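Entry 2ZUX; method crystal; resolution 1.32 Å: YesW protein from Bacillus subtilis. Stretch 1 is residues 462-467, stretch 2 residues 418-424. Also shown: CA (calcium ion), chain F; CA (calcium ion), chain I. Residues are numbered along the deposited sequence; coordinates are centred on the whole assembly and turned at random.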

ATOM      1  N   LEU A 462      -8.660  17.524  -9.275  1.00 11.49           N
ATOM      2  CA  LEU A 462      -7.305  17.214  -8.839  1.00 11.49           C
ATOM      3  C   LEU A 462      -7.123  17.274  -7.323  1.00 11.20           C
ATOM      4  O   LEU A 462      -6.074  16.868  -6.824  1.00 11.36           O
ATOM      5  CB  LEU A 462      -6.300  18.124  -9.556  1.00 11.58           C
ATOM      6  CG  LEU A 462      -6.207  17.954 -11.080  1.00 12.18           C
ATOM      7  CD1 LEU A 462      -5.343  19.059 -11.670  1.00 13.36           C
ATOM      8  CD2 LEU A 462      -5.642  16.582 -11.453  1.00 12.26           C
ATOM      9  N   LEU A 463      -8.134  17.746  -6.599  1.00 11.05           N
ATOM     10  CA  LEU A 463      -8.117  17.659  -5.136  1.00 10.97           C
ATOM     11  C   LEU A 463      -8.264  16.194  -4.740  1.00 10.43           C
ATOM     12  O   LEU A 463      -8.756  15.377  -5.533  1.00 10.63           O
ATOM     13  CB  LEU A 463      -9.236  18.503  -4.521  1.00 11.15           C
ATOM     14  CG  LEU A 463      -9.202  20.004  -4.827  1.00 11.72           C
ATOM     15  CD1 LEU A 463     -10.417  20.677  -4.218  1.00 12.78           C
ATOM     16  CD2 LEU A 463      -7.918  20.651  -4.302  1.00 13.04           C
ATOM     17  N   ARG A 464      -7.838  15.851  -3.530  1.00 10.28           N
ATOM     18  CA  ARG A 464      -7.963  14.484  -3.063  1.00 10.35           C
ATOM     19  C   ARG A 464      -9.128  14.362  -2.103  1.00 10.19           C
ATOM     20  O   ARG A 464      -9.332  15.221  -1.231  1.00 10.53           O
ATOM     21  CB  ARG A 464      -6.654  13.997  -2.436  1.00 10.24           C
ATOM     22  CG  ARG A 464      -6.498  12.488  -2.481  1.00  9.18           C
ATOM     23  CD  ARG A 464      -5.104  12.032  -2.135  1.00  9.50           C
ATOM     24  NE  ARG A 464      -4.912  10.622  -2.481  1.00  9.51           N
ATOM     25  CZ  ARG A 464      -3.876   9.885  -2.083  1.00  9.41           C
ATOM     26  NH1 ARG A 464      -2.932  10.417  -1.310  1.00  9.44           N
ATOM     27  NH2 ARG A 464      -3.778   8.614  -2.461  1.00  9.41           N
ATOM     28  N   GLU A 465      -9.895  13.290  -2.277  1.00 10.20           N
ATOM     29  CA  GLU A 465     -11.033  12.991  -1.422  1.00 10.64           C
ATOM     30  C   GLU A 465     -10.557  12.179  -0.207  1.00 10.41           C
ATOM     31  O   GLU A 465      -9.362  11.905  -0.070  1.00 10.20           O
ATOM     32  CB  GLU A 465     -12.117  12.271  -2.232  1.00 10.63           C
ATOM     33  CG  GLU A 465     -12.828  13.169  -3.276  1.00 11.49           C
ATOM     34  CD  GLU A 465     -11.912  13.672  -4.397  1.00 10.83           C
ATOM     35  OE1 GLU A 465     -11.495  12.863  -5.255  1.00 10.38           O
ATOM     36  OE2 GLU A 465     -11.622  14.899  -4.449  1.00 11.81           O
ATOM     37  N   GLN A 466     -11.475  11.832   0.687  1.00 10.45           N
ATOM     38  CA  GLN A 466     -11.119  11.117   1.912  1.00 10.72           C
ATOM     39  C   GLN A 466     -11.794   9.759   1.936  1.00 10.08           C
ATOM     40  O   GLN A 466     -12.917   9.608   1.446  1.00 10.49           O
ATOM     41  CB  GLN A 466     -11.527  11.913   3.155  1.00 10.98           C
ATOM     42  CG  GLN A 466     -10.730  13.200   3.380  1.00 14.10           C
ATOM     43  CD  GLN A 466     -11.199  14.338   2.469  1.00 16.38           C
ATOM     44  OE1 GLN A 466     -12.389  14.649   2.417  1.00 19.79           O
ATOM     45  NE2 GLN A 466     -10.279  14.911   1.708  1.00 21.87           N
ATOM     46  N   LEU A 467     -11.120   8.763   2.499  1.00  9.86           N
ATOM     47  CA  LEU A 467     -11.711   7.437   2.657  1.00 10.23           C
ATOM     48  C   LEU A 467     -11.565   6.979   4.099  1.00  9.97           C
ATOM     49  O   LEU A 467     -10.519   7.158   4.726  1.00  9.81           O
ATOM     50  CB  LEU A 467     -11.064   6.440   1.690  1.00 10.33           C
ATOM     51  CG  LEU A 467     -11.563   4.989   1.739  1.00 10.88           C
ATOM     52  CD1 LEU A 467     -11.421   4.358   0.372  1.00 11.59           C
ATOM     53  CD2 LEU A 467     -10.843   4.144   2.790  1.00 12.47           C
TER
HETATM   54 CA    CA F 632     -10.625  14.778  -6.680  1.00 10.72          CA
HETATM   55 CA    CA I 635      -4.163  22.909  -1.208  1.00 10.79          CA
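Stretch 2 418-424: AADIDPR

Residues 418-424 enter at the end of a strand, with A418 and A419 still extended, and leave it at D420 to run on as loop. Stretch 1 does the reverse: L462 to R464 are loop, and the strand begins at E465. The two touching parts, taken end to end from L463 to Q466 and from A419 to P423, point 140° apart, so stretch 2 crosses stretch 1 roughly against its direction but well short of antiparallel. The nearest CA atoms are those of L463 and D420, 5.3 Å apart. D420 (phi/psi -76/100) is followed by I421 at -115/-10, which turns the chain before D422 returns to an extended conformation at -134/111.

One nearly straight backbone hydrogen bond joins the stretches at the crossing. R464 N donates to D420 O over 2.8 Å, at an angle of 167°, and D420 O also lies 3.3 Å from L463 CA. No other hydrogen bond joins the two stretches; the rest of the contact is packing.

L463 makes the largest share of that packing on stretch 1. Its CA-to-CB bond points sideways, but its m,t rotamer brings the end of the side chain nearer to stretch 2. L463 CD1 lies 4.0 Å from I421 O and meets P423 CD at 4.1 Å, an apolar contact, while L463 CD2 comes to 3.5 Å from D420 OD1. D420 OD1 is also bound to the calcium ion CA of chain I at 2.3 Å, so the leucine methyl packs beside a metal-bound acid.

A419 points toward stretch 1, and A419 CB rests 3.9 Å from R464 CB, a methyl against the root of a long arginine whose guanidinium is hydrogen-bonded elsewhere in the structure. The CA-to-CB bond of I421 points away overall, though CB still touches stretch 1, and I421 CG2 lies 3.6 Å from R464 O and 3.2 Å from Q466 NE2.

Each stretch supplies ligands to a different calcium ion, completed by water and by atoms elsewhere in the structure. In stretch 1, L463 O (2.3 Å) and E465 OE1 and OE2 (2.5 Å each) bind CA of chain F; in stretch 2, D420 OD1 and D422 O, the latter at 2.4 Å, bind CA of chain I. L463 O binds its metal while the CA and side chain of L463 meet stretch 2. Beyond the crossing, D422 and R424 form a salt bridge, R424 NH2 to D422 OD2 at 2.8 Å. The design rule is economical: one nearly straight backbone hydrogen bond joins the stretches, L463 gives the largest covered area, and metal ligands lie in both stretches.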

ATOM      1  N   ALA A 418      -2.584  13.847   5.130  1.00  9.90           N
ATOM      2  CA  ALA A 418      -2.046  14.813   4.192  1.00 10.24           C
ATOM      3  C   ALA A 418      -2.770  14.622   2.872  1.00 10.27           C
ATOM      4  O   ALA A 418      -2.819  13.504   2.343  1.00 10.85           O
ATOM      5  CB  ALA A 418      -0.555  14.601   4.009  1.00 10.53           C
ATOM      6  N   ALA A 419      -3.334  15.708   2.350  1.00 10.28           N
ATOM      7  CA  ALA A 419      -4.057  15.700   1.072  1.00 10.51           C
ATOM      8  C   ALA A 419      -4.364  17.119   0.641  1.00 10.30           C
ATOM      9  O   ALA A 419      -4.645  17.980   1.475  1.00 10.27           O
ATOM     10  CB  ALA A 419      -5.348  14.905   1.177  1.00 10.72           C
ATOM     11  N   ASP A 420      -4.318  17.362  -0.668  1.00 10.38           N
ATOM     12  CA  ASP A 420      -4.760  18.646  -1.196  1.00 10.03           C
ATOM     13  C   ASP A 420      -6.282  18.659  -1.188  1.00 10.32           C
ATOM     14  O   ASP A 420      -6.921  18.072  -2.075  1.00 11.05           O
ATOM     15  CB  ASP A 420      -4.246  18.877  -2.618  1.00 10.16           C
ATOM     16  CG  ASP A 420      -4.541  20.283  -3.113  1.00  9.95           C
ATOM     17  OD1 ASP A 420      -5.059  21.096  -2.317  1.00 10.07           O
ATOM     18  OD2 ASP A 420      -4.247  20.587  -4.289  1.00 11.17           O
ATOM     19  N   ILE A 421      -6.851  19.315  -0.177  1.00 10.64           N
ATOM     20  CA  ILE A 421      -8.303  19.403  -0.031  1.00 10.90           C
ATOM     21  C   ILE A 421      -8.825  20.833  -0.167  1.00 11.39           C
ATOM     22  O   ILE A 421     -10.035  21.041  -0.261  1.00 11.98           O
ATOM     23  CB  ILE A 421      -8.780  18.790   1.310  1.00 10.57           C
ATOM     24  CG1 ILE A 421      -8.332  19.627   2.520  1.00 10.44           C
ATOM     25  CG2 ILE A 421      -8.293  17.340   1.422  1.00 11.44           C
ATOM     26  CD1 ILE A 421      -8.886  19.127   3.835  1.00 11.52           C
ATOM     27  N   ASP A 422      -7.917  21.805  -0.187  1.00 11.54           N
ATOM     28  CA  ASP A 422      -8.293  23.212  -0.200  1.00 11.95           C
ATOM     29  C   ASP A 422      -7.442  23.912  -1.250  1.00 11.80           C
ATOM     30  O   ASP A 422      -6.236  24.040  -1.078  1.00 11.91           O
ATOM     31  CB  ASP A 422      -8.062  23.816   1.190  1.00 12.04           C
ATOM     32  CG  ASP A 422      -8.623  25.220   1.331  1.00 13.10           C
ATOM     33  OD1 ASP A 422      -8.737  25.942   0.312  1.00 13.36           O
ATOM     34  OD2 ASP A 422      -8.938  25.588   2.483  1.00 13.98           O
ATOM     35  N   PRO A 423      -8.056  24.360  -2.358  1.00 12.09           N
ATOM     36  CA  PRO A 423      -7.263  24.957  -3.433  1.00 12.32           C
ATOM     37  C   PRO A 423      -6.814  26.393  -3.136  1.00 12.56           C
ATOM     38  O   PRO A 423      -6.047  26.968  -3.915  1.00 13.17           O
ATOM     39  CB  PRO A 423      -8.227  24.934  -4.624  1.00 12.43           C
ATOM     40  CG  PRO A 423      -9.569  25.066  -4.009  1.00 12.59           C
ATOM     41  CD  PRO A 423      -9.493  24.333  -2.682  1.00 12.17           C
ATOM     42  N   ARG A 424      -7.273  26.955  -2.023  1.00 12.26           N
ATOM     43  CA  ARG A 424      -6.896  28.322  -1.660  1.00 12.43           C
ATOM     44  C   ARG A 424      -5.495  28.366  -1.061  1.00 12.29           C
ATOM     45  O   ARG A 424      -4.888  29.431  -0.961  1.00 12.50           O
ATOM     46  CB  ARG A 424      -7.910  28.928  -0.696  1.00 12.92           C
ATOM     47  CG  ARG A 424      -9.341  28.919  -1.213  1.00 13.43           C
ATOM     48  CD  ARG A 424     -10.316  29.307  -0.121  1.00 15.26           C
ATOM     49  NE  ARG A 424     -10.210  28.412   1.027  1.00 16.44           N
ATOM     50  CZ  ARG A 424     -10.760  28.640   2.213  1.00 17.45           C
ATOM     51  NH1 ARG A 424     -11.483  29.738   2.417  1.00 18.68           N
ATOM     52  NH2 ARG A 424     -10.590  27.769   3.201  1.00 19.86           N
TER
HETATM   53  O   HOH W   1      -3.807  23.246  -3.545  1.00 12.29           O
HETATM   54  O   HOH W   2      -9.820  12.811  -7.920  1.00 10.96           O